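Long-range contacts in tyrosine--tRNA ligase (Aeropyrum pernix, PDB 2CYA), which probably activates tyrosine with ATP and transfers it to the acceptor end of its cognate tRNA, working as a homodimer: residues Ser45-Ile50 against Ala247-Asp252; Leu53-Lys58 against Arg96-Val101; Met102-Val107 against Arg339-Ala344. One frame throughout, in Å; residues are numbered along the deposited sequence.

Contact 1 of 3, residues Ser45-Ile50 against Ala247-Asp252; sequences SGVAHI and AVFVVD. With SO4 (sulfate ion), chain C.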
loop_
_atom_site.group_PDB
_atom_site.type_symbol
_atom_site.label_atom_id
_atom_site.label_comp_id
_atom_site.label_asym_id
_atom_site.label_seq_id
_atom_site.Cartn_x
_atom_site.Cartn_y
_atom_site.Cartn_z
ATOM N N SER A 45 -2.956 15.882 -13.955
ATOM C CA SER A 45 -3.660 15.025 -14.887
ATOM C C SER A 45 -3.926 15.552 -16.288
ATOM O O SER A 45 -4.663 14.914 -17.048
ATOM C CB SER A 45 -4.986 14.631 -14.258
ATOM O OG SER A 45 -5.724 15.804 -13.965
ATOM N N GLY A 46 -3.345 16.696 -16.633
ATOM C CA GLY A 46 -3.571 17.259 -17.953
ATOM C C GLY A 46 -3.280 18.750 -17.964
ATOM O O GLY A 46 -2.673 19.275 -17.037
ATOM N N VAL A 47 -3.715 19.445 -19.007
ATOM C CA VAL A 47 -3.474 20.878 -19.078
ATOM C C VAL A 47 -4.367 21.589 -18.061
ATOM O O VAL A 47 -5.564 21.320 -17.962
ATOM C CB VAL A 47 -3.778 21.432 -20.488
ATOM C CG1 VAL A 47 -3.402 22.916 -20.558
ATOM C CG2 VAL A 47 -3.013 20.629 -21.543
ATOM N N ALA A 48 -3.774 22.495 -17.296
ATOM C CA ALA A 48 -4.538 23.231 -16.308
ATOM C C ALA A 48 -5.703 24.009 -16.937
ATOM O O ALA A 48 -5.554 24.637 -17.984
ATOM C CB ALA A 48 -3.628 24.183 -15.571
ATOM N N HIS A 49 -6.868 23.942 -16.305
ATOM C CA HIS A 49 -8.008 24.701 -16.789
ATOM C C HIS A 49 -8.307 25.743 -15.704
ATOM O O HIS A 49 -7.729 25.696 -14.622
ATOM C CB HIS A 49 -9.201 23.787 -17.084
ATOM C CG HIS A 49 -9.636 22.953 -15.924
ATOM N ND1 HIS A 49 -10.318 23.476 -14.847
ATOM C CD2 HIS A 49 -9.529 21.623 -15.695
ATOM C CE1 HIS A 49 -10.614 22.502 -14.002
ATOM N NE2 HIS A 49 -10.148 21.367 -14.494
ATOM N N ILE A 50 -9.206 26.677 -15.973
ATOM C CA ILE A 50 -9.427 27.745 -15.009
ATOM C C ILE A 50 -9.921 27.336 -13.633
ATOM O O ILE A 50 -9.782 28.098 -12.679
ATOM C CB ILE A 50 -10.356 28.818 -15.601
ATOM C CG1 ILE A 50 -11.732 28.211 -15.959
ATOM C CG2 ILE A 50 -9.683 29.423 -16.835
ATOM C CD1 ILE A 50 -12.737 29.264 -16.427
ATOM N N ALA A 247 -14.788 22.977 -20.658
ATOM C CA ALA A 247 -13.757 23.510 -19.783
ATOM C C ALA A 247 -12.878 24.530 -20.505
ATOM O O ALA A 247 -12.535 24.363 -21.677
ATOM C CB ALA A 247 -12.901 22.376 -19.246
ATOM N N VAL A 248 -12.505 25.585 -19.797
ATOM C CA VAL A 248 -11.651 26.602 -20.371
ATOM C C VAL A 248 -10.227 26.333 -19.901
ATOM O O VAL A 248 -9.944 26.389 -18.703
ATOM C CB VAL A 248 -12.101 28.009 -19.926
ATOM C CG1 VAL A 248 -11.202 29.074 -20.546
ATOM C CG2 VAL A 248 -13.556 28.226 -20.343
ATOM N N PHE A 249 -9.333 26.013 -20.829
ATOM C CA PHE A 249 -7.942 25.750 -20.446
ATOM C C PHE A 249 -7.139 27.049 -20.425
ATOM O O PHE A 249 -7.497 28.015 -21.107
ATOM C CB PHE A 249 -7.293 24.754 -21.409
ATOM C CG PHE A 249 -7.999 23.438 -21.467
ATOM C CD1 PHE A 249 -8.933 23.181 -22.457
ATOM C CD2 PHE A 249 -7.767 22.469 -20.491
ATOM C CE1 PHE A 249 -9.638 21.970 -22.477
ATOM C CE2 PHE A 249 -8.467 21.257 -20.501
ATOM C CZ PHE A 249 -9.403 21.009 -21.494
ATOM N N VAL A 250 -6.055 27.065 -19.650
ATOM C CA VAL A 250 -5.246 28.265 -19.539
ATOM C C VAL A 250 -4.544 28.595 -20.834
ATOM O O VAL A 250 -3.903 29.631 -20.925
ATOM C CB VAL A 250 -4.184 28.176 -18.399
ATOM C CG1 VAL A 250 -4.877 28.071 -17.051
ATOM C CG2 VAL A 250 -3.256 27.004 -18.628
ATOM N N VAL A 251 -4.658 27.721 -21.834
ATOM C CA VAL A 251 -4.024 27.993 -23.118
ATOM C C VAL A 251 -5.021 28.094 -24.265
ATOM O O VAL A 251 -4.622 28.074 -25.428
ATOM C CB VAL A 251 -2.942 26.937 -23.509
ATOM C CG1 VAL A 251 -1.769 26.979 -22.520
ATOM C CG2 VAL A 251 -3.561 25.549 -23.586
ATOM N N ASP A 252 -6.310 28.187 -23.952
ATOM C CA ASP A 252 -7.318 28.344 -24.999
ATOM C C ASP A 252 -7.160 29.748 -25.590
ATOM O O ASP A 252 -6.766 30.686 -24.886
ATOM C CB ASP A 252 -8.747 28.243 -24.440
ATOM C CG ASP A 252 -9.204 26.825 -24.237
ATOM O OD1 ASP A 252 -8.613 25.929 -24.857
ATOM O OD2 ASP A 252 -10.167 26.608 -23.464
HETATM S S SO4 C . -9.580 17.785 -12.840
HETATM O O1 SO4 C . -10.726 18.556 -12.182
HETATM O O2 SO4 C . -8.628 17.354 -11.725
HETATM O O3 SO4 C . -10.132 16.601 -13.395
HETATM O O4 SO4 C . -8.862 18.761 -13.580
#
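Ile50 and Val248 cross obliquely, with CD1 of Ile50 lying 3.8 Å from the branch carbon CB of Val248 and CG2 of Ile50 meeting CG1 of Val248 at 4.0 Å. The isoleucine holds CG1 between its backbone N and carbonyl carbon (chi1 61°), which turns that branch toward the valine. An alanine in place of Ile50 would probably open a gap beside Val248, whose CB and both methyls would lose the partners that now pack against them.

The backbones meet at a single beta bridge centred on His49 and Phe249. Ile50 N donates to Val248 O at 2.8 Å, and Val250 N donates to Ala48 O at 3.0 Å in a nearly straight bond (171° at the hydrogen). Val47 O lies at the edge of the Phe249 ring, in its plane, 3.5 Å from CD2; this weakly positive edge suits a carbonyl. Farther along, Val47 and Val251 cross at about a right angle, CG1 to CG2. The type I turn from Phe249 to Asp252 is closed by Asp252 N to Phe249 O; Phe249 N also reaches Asp252 OD2 from above the carboxylate plane, and OD2 pairs with Lys260.

His49 is held at both nitrogens. ND1 takes the N-H of Gly51 where the next helix begins. NE2 donates to sulfate O4, at the ring edge near its plane, in a bent bond of 3.0 Å (136°); Trp52 and Lys241 also bind this ion, probably from the crystallisation liquor. Imidazole suits the place because one nitrogen can accept while the other donates. His49, inferred to bind ATP, begins the His-Ile-Gly-Trp form of the class I HIGH motif, here docked onto the loop that follows the KMSKS region.

Contact 2 of 3, residues Leu53-Lys58 against Arg96-Val101; sequences LVWMYK and RIVRRV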
loop_
_atom_site.group_PDB
_atom_site.type_symbol
_atom_site.label_atom_id
_atom_site.label_comp_id
_atom_site.label_asym_id
_atom_site.label_seq_id
_atom_site.Cartn_x
_atom_site.Cartn_y
_atom_site.Cartn_z
ATOM N N LEU A 53 -7.458 27.538 -10.902
ATOM C CA LEU A 53 -7.052 28.874 -10.457
ATOM C C LEU A 53 -7.633 29.151 -9.065
ATOM O O LEU A 53 -6.998 29.809 -8.236
ATOM C CB LEU A 53 -7.505 29.948 -11.464
ATOM C CG LEU A 53 -6.779 30.054 -12.825
ATOM C CD1 LEU A 53 -7.443 31.122 -13.690
ATOM C CD2 LEU A 53 -5.293 30.410 -12.613
ATOM N N VAL A 54 -8.827 28.628 -8.799
ATOM C CA VAL A 54 -9.459 28.818 -7.497
ATOM C C VAL A 54 -8.555 28.323 -6.369
ATOM O O VAL A 54 -8.360 29.032 -5.374
ATOM C CB VAL A 54 -10.813 28.068 -7.380
ATOM C CG1 VAL A 54 -11.388 28.279 -5.981
ATOM C CG2 VAL A 54 -11.795 28.561 -8.438
ATOM N N TRP A 55 -7.996 27.116 -6.486
ATOM C CA TRP A 55 -7.130 26.682 -5.397
ATOM C C TRP A 55 -5.754 27.362 -5.457
ATOM O O TRP A 55 -5.097 27.529 -4.433
ATOM C CB TRP A 55 -7.009 25.151 -5.339
ATOM C CG TRP A 55 -6.409 24.444 -6.521
ATOM C CD1 TRP A 55 -7.074 23.691 -7.454
ATOM C CD2 TRP A 55 -5.011 24.315 -6.822
ATOM N NE1 TRP A 55 -6.171 23.092 -8.311
ATOM C CE2 TRP A 55 -4.899 23.458 -7.944
ATOM C CE3 TRP A 55 -3.840 24.837 -6.242
ATOM C CZ2 TRP A 55 -3.664 23.109 -8.502
ATOM C CZ3 TRP A 55 -2.613 24.490 -6.792
ATOM C CH2 TRP A 55 -2.536 23.627 -7.919
ATOM N N MET A 56 -5.332 27.805 -6.645
ATOM C CA MET A 56 -4.046 28.491 -6.736
ATOM C C MET A 56 -4.141 29.833 -5.984
ATOM O O MET A 56 -3.228 30.218 -5.270
ATOM C CB MET A 56 -3.653 28.714 -8.200
ATOM C CG MET A 56 -3.296 27.426 -8.948
ATOM S SD MET A 56 -3.021 27.715 -10.717
ATOM C CE MET A 56 -2.575 26.030 -11.307
ATOM N N TYR A 57 -5.262 30.527 -6.131
ATOM C CA TYR A 57 -5.455 31.806 -5.443
ATOM C C TYR A 57 -5.503 31.574 -3.934
ATOM O O TYR A 57 -5.053 32.418 -3.148
ATOM C CB TYR A 57 -6.760 32.479 -5.900
ATOM C CG TYR A 57 -6.754 32.922 -7.355
ATOM C CD1 TYR A 57 -5.574 33.375 -7.970
ATOM C CD2 TYR A 57 -7.931 32.946 -8.099
ATOM C CE1 TYR A 57 -5.574 33.836 -9.274
ATOM C CE2 TYR A 57 -7.945 33.415 -9.411
ATOM C CZ TYR A 57 -6.763 33.862 -9.995
ATOM O OH TYR A 57 -6.786 34.345 -11.291
ATOM N N LYS A 58 -6.054 30.430 -3.533
ATOM C CA LYS A 58 -6.149 30.103 -2.123
ATOM C C LYS A 58 -4.740 29.828 -1.588
ATOM O O LYS A 58 -4.425 30.184 -0.455
ATOM C CB LYS A 58 -7.083 28.910 -1.916
ATOM C CG LYS A 58 -7.472 28.628 -0.471
ATOM C CD LYS A 58 -7.844 29.897 0.327
ATOM C CE LYS A 58 -8.989 30.684 -0.300
ATOM N NZ LYS A 58 -9.272 31.909 0.522
ATOM N N ARG A 96 5.057 20.702 -14.386
ATOM C CA ARG A 96 5.935 21.836 -14.692
ATOM C C ARG A 96 5.076 22.993 -15.218
ATOM O O ARG A 96 5.342 24.153 -14.943
ATOM C CB ARG A 96 6.975 21.470 -15.745
ATOM C CG ARG A 96 7.957 20.409 -15.310
ATOM C CD ARG A 96 9.212 20.490 -16.180
ATOM N NE ARG A 96 8.941 20.143 -17.572
ATOM C CZ ARG A 96 8.783 18.898 -18.015
ATOM N NH1 ARG A 96 8.874 17.867 -17.173
ATOM N NH2 ARG A 96 8.527 18.687 -19.304
ATOM N N ILE A 97 4.034 22.668 -15.966
ATOM C CA ILE A 97 3.152 23.696 -16.491
ATOM C C ILE A 97 2.373 24.356 -15.346
ATOM O O ILE A 97 2.225 25.577 -15.304
ATOM C CB ILE A 97 2.199 23.097 -17.538
ATOM C CG1 ILE A 97 3.018 22.668 -18.762
ATOM C CG2 ILE A 97 1.149 24.128 -17.962
ATOM C CD1 ILE A 97 2.213 21.979 -19.855
ATOM N N VAL A 98 1.887 23.555 -14.409
ATOM C CA VAL A 98 1.167 24.091 -13.267
ATOM C C VAL A 98 2.050 25.095 -12.511
ATOM O O VAL A 98 1.565 26.154 -12.107
ATOM C CB VAL A 98 0.692 22.936 -12.330
ATOM C CG1 VAL A 98 0.303 23.469 -10.938
ATOM C CG2 VAL A 98 -0.515 22.221 -12.992
ATOM N N ARG A 99 3.338 24.790 -12.323
ATOM C CA ARG A 99 4.197 25.739 -11.610
ATOM C C ARG A 99 4.271 27.075 -12.340
ATOM O O ARG A 99 4.248 28.138 -11.712
ATOM C CB ARG A 99 5.624 25.213 -11.436
ATOM C CG ARG A 99 5.777 24.202 -10.336
ATOM C CD ARG A 99 7.227 23.788 -10.137
ATOM N NE ARG A 99 7.346 22.337 -10.268
ATOM C CZ ARG A 99 8.059 21.715 -11.204
ATOM N NH1 ARG A 99 8.747 22.409 -12.106
ATOM N NH2 ARG A 99 8.047 20.391 -11.265
ATOM N N ARG A 100 4.369 27.006 -13.663
ATOM C CA ARG A 100 4.463 28.211 -14.475
ATOM C C ARG A 100 3.161 28.983 -14.432
ATOM O O ARG A 100 3.161 30.210 -14.392
ATOM C CB ARG A 100 4.809 27.856 -15.925
ATOM C CG ARG A 100 4.911 29.054 -16.868
ATOM C CD ARG A 100 5.903 30.087 -16.371
ATOM N NE ARG A 100 7.216 29.497 -16.131
ATOM C CZ ARG A 100 8.009 29.034 -17.086
ATOM N NH1 ARG A 100 7.622 29.099 -18.356
ATOM N NH2 ARG A 100 9.177 28.483 -16.772
ATOM N N VAL A 101 2.052 28.256 -14.454
ATOM C CA VAL A 101 0.742 28.880 -14.408
ATOM C C VAL A 101 0.560 29.588 -13.071
ATOM O O VAL A 101 0.063 30.716 -13.024
ATOM C CB VAL A 101 -0.382 27.838 -14.562
ATOM C CG1 VAL A 101 -1.732 28.473 -14.189
ATOM C CG2 VAL A 101 -0.418 27.297 -16.011
#
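Met56 spans the gap to Val98 and Val101 because its CG is anti to the carbonyl carbon (chi1 -69°) and the chain beyond is extended, both later torsions being close to trans. The two valines share one rotamer, CG1 anti to the backbone N, and these two methyls receive the methionine. SD of Met56 lies 3.8 Å from CG1 of Val101, the two side chains crossing at about a right angle. CE of Met56 comes within 3.9 Å of CG1 of Val98 and rests equally close to the Val101 methyl, bridging positions one helical turn apart.

The far corner of the Trp55 indole, CH2, meets CG1 of Val98 at 4.1 Å, these side chains too crossing at about a right angle. Within the same helix, CG of Met56 sits 3.7 Å above one face of the indole, offset toward the rim, so the methionine shaft packs against the ring. Leu53 adds CD2, a looser 4.3 Å from CG1 of Val101.

The axes of the two helical segments stay 11.8 Å apart and are inclined at -60°. A long, unbranched methionine suits such a wide separation, while the valines opposite offer compact branched surfaces; no hydrogen bond crosses between them. Beyond the pair, Trp55 meets the rings of Trp52 and Tyr42, and Val101 also touches Ile341 and Val250.

Each helix connects neighbouring parallel strands: helix 51-64 links strands 37-42 and 68-73, and helix 88-104 links strands 68-73 and 113-116. The contact therefore joins two successive beta-alpha-beta crossovers on the sheet of the Rossmann-like class I catalytic domain.

Contact 3 of 3, residues Met102-Val107 against Arg339-Ala344; sequences MEAAGV and RPIRGA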
loop_
_atom_site.group_PDB
_atom_site.type_symbol
_atom_site.label_atom_id
_atom_site.label_comp_id
_atom_site.label_asym_id
_atom_site.label_seq_id
_atom_site.Cartn_x
_atom_site.Cartn_y
_atom_site.Cartn_z
ATOM N N MET A 102 0.954 28.930 -11.981
ATOM C CA MET A 102 0.798 29.529 -10.664
ATOM C C MET A 102 1.563 30.842 -10.538
ATOM O O MET A 102 1.048 31.809 -9.990
ATOM C CB MET A 102 1.235 28.558 -9.558
ATOM C CG MET A 102 0.250 27.418 -9.350
ATOM S SD MET A 102 0.827 26.207 -8.155
ATOM C CE MET A 102 0.605 27.116 -6.562
ATOM N N GLU A 103 2.788 30.861 -11.046
ATOM C CA GLU A 103 3.625 32.046 -11.004
ATOM C C GLU A 103 2.980 33.162 -11.817
ATOM O O GLU A 103 2.764 34.271 -11.319
ATOM C CB GLU A 103 5.010 31.714 -11.573
ATOM C CG GLU A 103 5.866 32.930 -11.926
ATOM C CD GLU A 103 7.304 32.553 -12.291
ATOM O OE1 GLU A 103 8.193 32.734 -11.444
ATOM O OE2 GLU A 103 7.542 32.065 -13.415
ATOM N N ALA A 104 2.661 32.849 -13.072
ATOM C CA ALA A 104 2.035 33.810 -13.968
ATOM C C ALA A 104 0.678 34.260 -13.440
ATOM O O ALA A 104 0.190 35.319 -13.820
ATOM C CB ALA A 104 1.875 33.196 -15.346
ATOM N N ALA A 105 0.060 33.465 -12.572
ATOM C CA ALA A 105 -1.248 33.844 -12.038
ATOM C C ALA A 105 -1.082 34.771 -10.839
ATOM O O ALA A 105 -2.053 35.309 -10.319
ATOM C CB ALA A 105 -2.055 32.600 -11.634
ATOM N N GLY A 106 0.150 34.959 -10.394
ATOM C CA GLY A 106 0.356 35.859 -9.278
ATOM C C GLY A 106 0.650 35.182 -7.963
ATOM O O GLY A 106 0.780 35.862 -6.943
ATOM N N VAL A 107 0.745 33.855 -7.953
ATOM C CA VAL A 107 1.057 33.169 -6.703
ATOM C C VAL A 107 2.555 33.380 -6.426
ATOM O O VAL A 107 3.377 33.306 -7.338
ATOM C CB VAL A 107 0.780 31.641 -6.795
ATOM C CG1 VAL A 107 1.106 30.973 -5.467
ATOM C CG2 VAL A 107 -0.668 31.383 -7.172
ATOM N N ARG A 339 -4.907 35.676 -20.720
ATOM C CA ARG A 339 -3.877 36.194 -21.613
ATOM C C ARG A 339 -2.449 36.067 -21.087
ATOM O O ARG A 339 -1.612 35.428 -21.722
ATOM C CB ARG A 339 -4.191 37.652 -21.979
ATOM C CG ARG A 339 -3.238 38.273 -22.988
ATOM C CD ARG A 339 -3.869 39.520 -23.635
ATOM N NE ARG A 339 -4.976 39.178 -24.540
ATOM C CZ ARG A 339 -6.028 39.964 -24.759
ATOM N NH1 ARG A 339 -6.125 41.138 -24.140
ATOM N NH2 ARG A 339 -6.992 39.577 -25.590
ATOM N N PRO A 340 -2.147 36.662 -19.920
ATOM C CA PRO A 340 -0.778 36.542 -19.411
ATOM C C PRO A 340 -0.347 35.121 -19.022
ATOM O O PRO A 340 0.826 34.773 -19.161
ATOM C CB PRO A 340 -0.754 37.521 -18.228
ATOM C CG PRO A 340 -2.178 37.543 -17.778
ATOM C CD PRO A 340 -2.942 37.571 -19.080
ATOM N N ILE A 341 -1.278 34.307 -18.523
ATOM C CA ILE A 341 -0.950 32.929 -18.158
ATOM C C ILE A 341 -0.611 32.145 -19.423
ATOM O O ILE A 341 0.381 31.400 -19.476
ATOM C CB ILE A 341 -2.126 32.258 -17.451
ATOM C CG1 ILE A 341 -2.407 33.021 -16.151
ATOM C CG2 ILE A 341 -1.815 30.771 -17.188
ATOM C CD1 ILE A 341 -3.658 32.614 -15.443
ATOM N N ARG A 342 -1.452 32.317 -20.440
ATOM C CA ARG A 342 -1.257 31.664 -21.720
ATOM C C ARG A 342 0.106 32.058 -22.296
ATOM O O ARG A 342 0.836 31.218 -22.836
ATOM C CB ARG A 342 -2.369 32.087 -22.677
ATOM C CG ARG A 342 -2.345 31.393 -24.033
ATOM C CD ARG A 342 -3.580 31.788 -24.819
ATOM N NE ARG A 342 -3.654 33.236 -24.938
ATOM C CZ ARG A 342 -4.774 33.940 -25.038
ATOM N NH1 ARG A 342 -5.969 33.345 -25.037
ATOM N NH2 ARG A 342 -4.690 35.252 -25.120
ATOM N N GLY A 343 0.451 33.336 -22.165
ATOM C CA GLY A 343 1.726 33.817 -22.668
ATOM C C GLY A 343 2.937 33.179 -22.005
ATOM O O GLY A 343 3.880 32.766 -22.688
ATOM N N ALA A 344 2.919 33.095 -20.677
ATOM C CA ALA A 344 4.024 32.494 -19.933
ATOM C C ALA A 344 4.224 31.033 -20.309
ATOM O O ALA A 344 5.339 30.523 -20.281
ATOM C CB ALA A 344 3.771 32.607 -18.432
#
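Ala104 meets Ala344 methyl to methyl, CB to CB at 3.7 Å, where helix 88-104 comes up against helix 323-346. The same Ala104 CB lies 4.0 Å from CA of Ile341, so it rests on the backbone of the facing helix as well as on a side chain. A small residue suits such closeness: CA of Ala104 and CA of Ile341 are 5.2 Å apart.

Ile341 gives the contact its longer arm. Its CG1 is anti to the carbonyl carbon (chi1 -62°), and the second torsion is close to trans (171°), which carries CD1 outward to within 4.1 Å of Ala105 CB. The other branch, CG2, is anti to the backbone N, which turns it to CB of the loop residue Val250. The isoleucine thus presents one arm to Ala105, and its side chain also touches Leu53 of helix 51-64.

Just past Ala105 the chain turns away through a Schellman motif. Gly106 N bonds back to Glu103 O, and Val107 N reaches Met102 O at 2.9 Å. Gly106 has a phi of 105°, a region where a CB would be jammed against the carbonyl O of Ala105, which explains the glycine. On the other segment, Pro340 has no N-H to offer the preceding turn, and the helix is kinked there.

The side chain of Arg342 sets off away from the contact, and Arg339 and Arg342 both form salt bridges with Asp254. Between the two segments themselves no hydrogen bond or ion pair forms, and the meeting is made of methyl groups and aliphatic carbon at the protein surface. Its chemistry is consistent with an association that rests on close van der Waals fit rather than directional bonds.

Along the chain the segments come in the order 45-50, 53-58, 96-101, 102-107, 247-252, 339-344. Contact 2 is nested within the loop closed by contact 1, contact 3 follows contact 2, and contacts 1 and 3 interleave. Their centres lie about 8 Å (2 and 3), 11 Å (1 and 2) and 12 Å (1 and 3) apart. Contacts 2 and 3 share helix 88-104. Contacts 1, 2 and 3 meet at Val250, Val101 and Ile341, and Asp252 O probably accepts a hydrogen bond from Arg342 NH1. Helices 51-64, 88-104 and 323-346 and the loop after KMSKS thus pack together beside the His-Ile-Gly-Trp motif of the ATP site.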